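Local coordinates for high-affinity zinc uptake system protein znuA (Streptococcus suis, PDB 3MFQ) that binds zinc in the cleft between its two lobes and probably delivers metal ions to an ABC-type importer for uptake, at residues D146-W151 and T265-Y270. Numbering follows the deposited sequence.
Sequences DDLHAW and TFIDMY
L148 meets F266, I267 and Y270 where helix 131-156 runs beside the start of helix 266-281. The two short segments are almost parallel, 3° apart, with axes 11.2 Å from each other, a spacing bridged chiefly by L148; no hydrogen bond crosses. Along 146-151, D146 comes first and turns to another neighbour, its OD2 forming a salt bridge with K113 of helix 109-123. L148 then carries the contact. Its CG stands anti to the backbone N (chi1 175°), which sends both methyls across to the other helix. Both lie against I267 CG2, CD1 at 3.8 Å, and CD2 reaches I267 CG1 as well, at 3.9 Å; the two side chains slide past each other in opposite directions. CD2 also reaches the aromatics, approaching both rings obliquely: it is 4.3 Å from F266 CE2 and 4.1 Å from Y270 CD2. The two rings, one helical turn apart, also meet: F266 CZ lies in the plane of the Y270 ring, at its edge. I109 closes over L148 and Y270 from helix 109-123, while F266 stacks on Y112. One residue on, H149 turns to the ring of Y180. W151 ends the segment with its indole in a cation-pi contact with K271, just past Y270. At the start of the partner helix T265 is the N-cap, its OG1 accepting a weak 3.4 Å bond from D268 N, and D18 OD2 takes the F266 N-H. The contact is apolar and buried, and the zinc ion lies about 13 Å from the F266 side chain. It involves the long helix that spans both lobes, the hallmark of the TroA-like metal-binding proteins of ABC importers.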
loop_
_atom_site.group_PDB
_atom_site.type_symbol
_atom_site.label_atom_id
_atom_site.label_comp_id
_atom_site.label_asym_id
_atom_site.label_seq_id
_atom_site.Cartn_x
_atom_site.Cartn_y
_atom_site.Cartn_z
ATOM N N ASP A 146 -10.176 -8.869 10.446
ATOM C CA ASP A 146 -10.775 -10.166 10.142
ATOM C C ASP A 146 -12.070 -9.992 9.354
ATOM O O ASP A 146 -12.232 -10.556 8.270
ATOM C CB ASP A 146 -11.055 -10.943 11.430
ATOM C CG ASP A 146 -9.796 -11.255 12.211
ATOM O OD1 ASP A 146 -9.895 -11.512 13.428
ATOM O OD2 ASP A 146 -8.705 -11.242 11.608
ATOM N N ASP A 147 -12.990 -9.213 9.913
ATOM C CA ASP A 147 -14.260 -8.922 9.259
ATOM C C ASP A 147 -14.014 -8.338 7.875
ATOM O O ASP A 147 -14.720 -8.659 6.918
ATOM C CB ASP A 147 -15.081 -7.942 10.100
ATOM C CG ASP A 147 -15.317 -8.440 11.515
ATOM O OD1 ASP A 147 -15.719 -7.626 12.371
ATOM O OD2 ASP A 147 -15.099 -9.643 11.774
ATOM N N LEU A 148 -13.004 -7.479 7.779
ATOM C CA LEU A 148 -12.643 -6.843 6.518
ATOM C C LEU A 148 -12.307 -7.864 5.436
ATOM O O LEU A 148 -12.766 -7.748 4.300
ATOM C CB LEU A 148 -11.464 -5.891 6.723
ATOM C CG LEU A 148 -10.895 -5.247 5.457
ATOM C CD1 LEU A 148 -11.973 -4.479 4.707
ATOM C CD2 LEU A 148 -9.717 -4.339 5.789
ATOM N N HIS A 149 -11.505 -8.863 5.791
ATOM C CA HIS A 149 -11.101 -9.884 4.835
ATOM C C HIS A 149 -12.315 -10.611 4.271
ATOM O O HIS A 149 -12.358 -10.941 3.086
ATOM C CB HIS A 149 -10.137 -10.883 5.474
ATOM C CG HIS A 149 -9.581 -11.887 4.510
ATOM N ND1 HIS A 149 -8.343 -11.747 3.920
ATOM C CD2 HIS A 149 -10.099 -13.042 4.028
ATOM C CE1 HIS A 149 -8.120 -12.774 3.118
ATOM N NE2 HIS A 149 -9.171 -13.573 3.166
ATOM N N ALA A 150 -13.303 -10.854 5.125
ATOM C CA ALA A 150 -14.534 -11.507 4.700
ATOM C C ALA A 150 -15.329 -10.594 3.775
ATOM O O ALA A 150 -15.973 -11.056 2.835
ATOM C CB ALA A 150 -15.367 -11.902 5.905
ATOM N N TRP A 151 -15.274 -9.294 4.047
ATOM C CA TRP A 151 -15.984 -8.305 3.247
ATOM C C TRP A 151 -15.429 -8.251 1.832
ATOM O O TRP A 151 -16.181 -8.259 0.858
ATOM C CB TRP A 151 -15.876 -6.928 3.901
ATOM C CG TRP A 151 -16.631 -5.845 3.188
ATOM C CD1 TRP A 151 -17.919 -5.457 3.418
ATOM C CD2 TRP A 151 -16.141 -5.003 2.139
ATOM N NE1 TRP A 151 -18.263 -4.429 2.576
ATOM C CE2 TRP A 151 -17.189 -4.132 1.779
ATOM C CE3 TRP A 151 -14.920 -4.902 1.466
ATOM C CZ2 TRP A 151 -17.052 -3.174 0.777
ATOM C CZ3 TRP A 151 -14.786 -3.951 0.473
ATOM C CH2 TRP A 151 -15.846 -3.100 0.138
ATOM N N THR A 265 -8.887 6.228 6.520
ATOM C CA THR A 265 -8.242 5.174 7.287
ATOM C C THR A 265 -7.896 3.997 6.389
ATOM O O THR A 265 -8.242 3.983 5.207
ATOM C CB THR A 265 -9.135 4.684 8.440
ATOM O OG1 THR A 265 -10.218 3.910 7.913
ATOM C CG2 THR A 265 -9.690 5.866 9.220
ATOM N N PHE A 266 -7.216 3.008 6.958
ATOM C CA PHE A 266 -6.752 1.855 6.196
ATOM C C PHE A 266 -7.905 1.004 5.680
ATOM O O PHE A 266 -7.987 0.713 4.488
ATOM C CB PHE A 266 -5.806 1.001 7.040
ATOM C CG PHE A 266 -5.451 -0.310 6.406
ATOM C CD1 PHE A 266 -4.443 -0.388 5.461
ATOM C CD2 PHE A 266 -6.132 -1.466 6.750
ATOM C CE1 PHE A 266 -4.118 -1.595 4.872
ATOM C CE2 PHE A 266 -5.813 -2.676 6.167
ATOM C CZ PHE A 266 -4.804 -2.742 5.225
ATOM N N ILE A 267 -8.792 0.603 6.583
ATOM C CA ILE A 267 -9.916 -0.245 6.212
ATOM C C ILE A 267 -10.813 0.442 5.190
ATOM O O ILE A 267 -11.345 -0.204 4.289
ATOM C CB ILE A 267 -10.749 -0.654 7.438
ATOM C CG1 ILE A 267 -9.900 -1.474 8.409
ATOM C CG2 ILE A 267 -11.972 -1.447 7.010
ATOM C CD1 ILE A 267 -10.667 -1.986 9.605
ATOM N N ASP A 268 -10.974 1.754 5.329
ATOM C CA ASP A 268 -11.778 2.521 4.383
ATOM C C ASP A 268 -11.070 2.640 3.040
ATOM O O ASP A 268 -11.689 2.502 1.987
ATOM C CB ASP A 268 -12.112 3.901 4.950
ATOM C CG ASP A 268 -13.099 3.833 6.101
ATOM O OD1 ASP A 268 -13.688 2.752 6.317
ATOM O OD2 ASP A 268 -13.290 4.856 6.789
ATOM N N MET A 269 -9.766 2.889 3.079
ATOM C CA MET A 269 -8.967 2.914 1.865
ATOM C C MET A 269 -9.107 1.585 1.141
ATOM O O MET A 269 -9.131 1.529 -0.085
ATOM C CB MET A 269 -7.498 3.186 2.195
ATOM C CG MET A 269 -6.550 3.055 1.013
ATOM S SD MET A 269 -6.079 1.351 0.650
ATOM C CE MET A 269 -5.128 0.942 2.110
ATOM N N TYR A 270 -9.203 0.512 1.913
ATOM C CA TYR A 270 -9.318 -0.825 1.350
ATOM C C TYR A 270 -10.651 -1.007 0.639
ATOM O O TYR A 270 -10.703 -1.440 -0.514
ATOM C CB TYR A 270 -9.197 -1.864 2.457
ATOM C CG TYR A 270 -8.405 -3.080 2.068
ATOM C CD1 TYR A 270 -8.849 -3.929 1.067
ATOM C CD2 TYR A 270 -7.214 -3.388 2.712
ATOM C CE1 TYR A 270 -8.128 -5.039 0.713
ATOM C CE2 TYR A 270 -6.486 -4.505 2.363
ATOM C CZ TYR A 270 -6.949 -5.328 1.361
ATOM O OH TYR A 270 -6.238 -6.447 0.997
#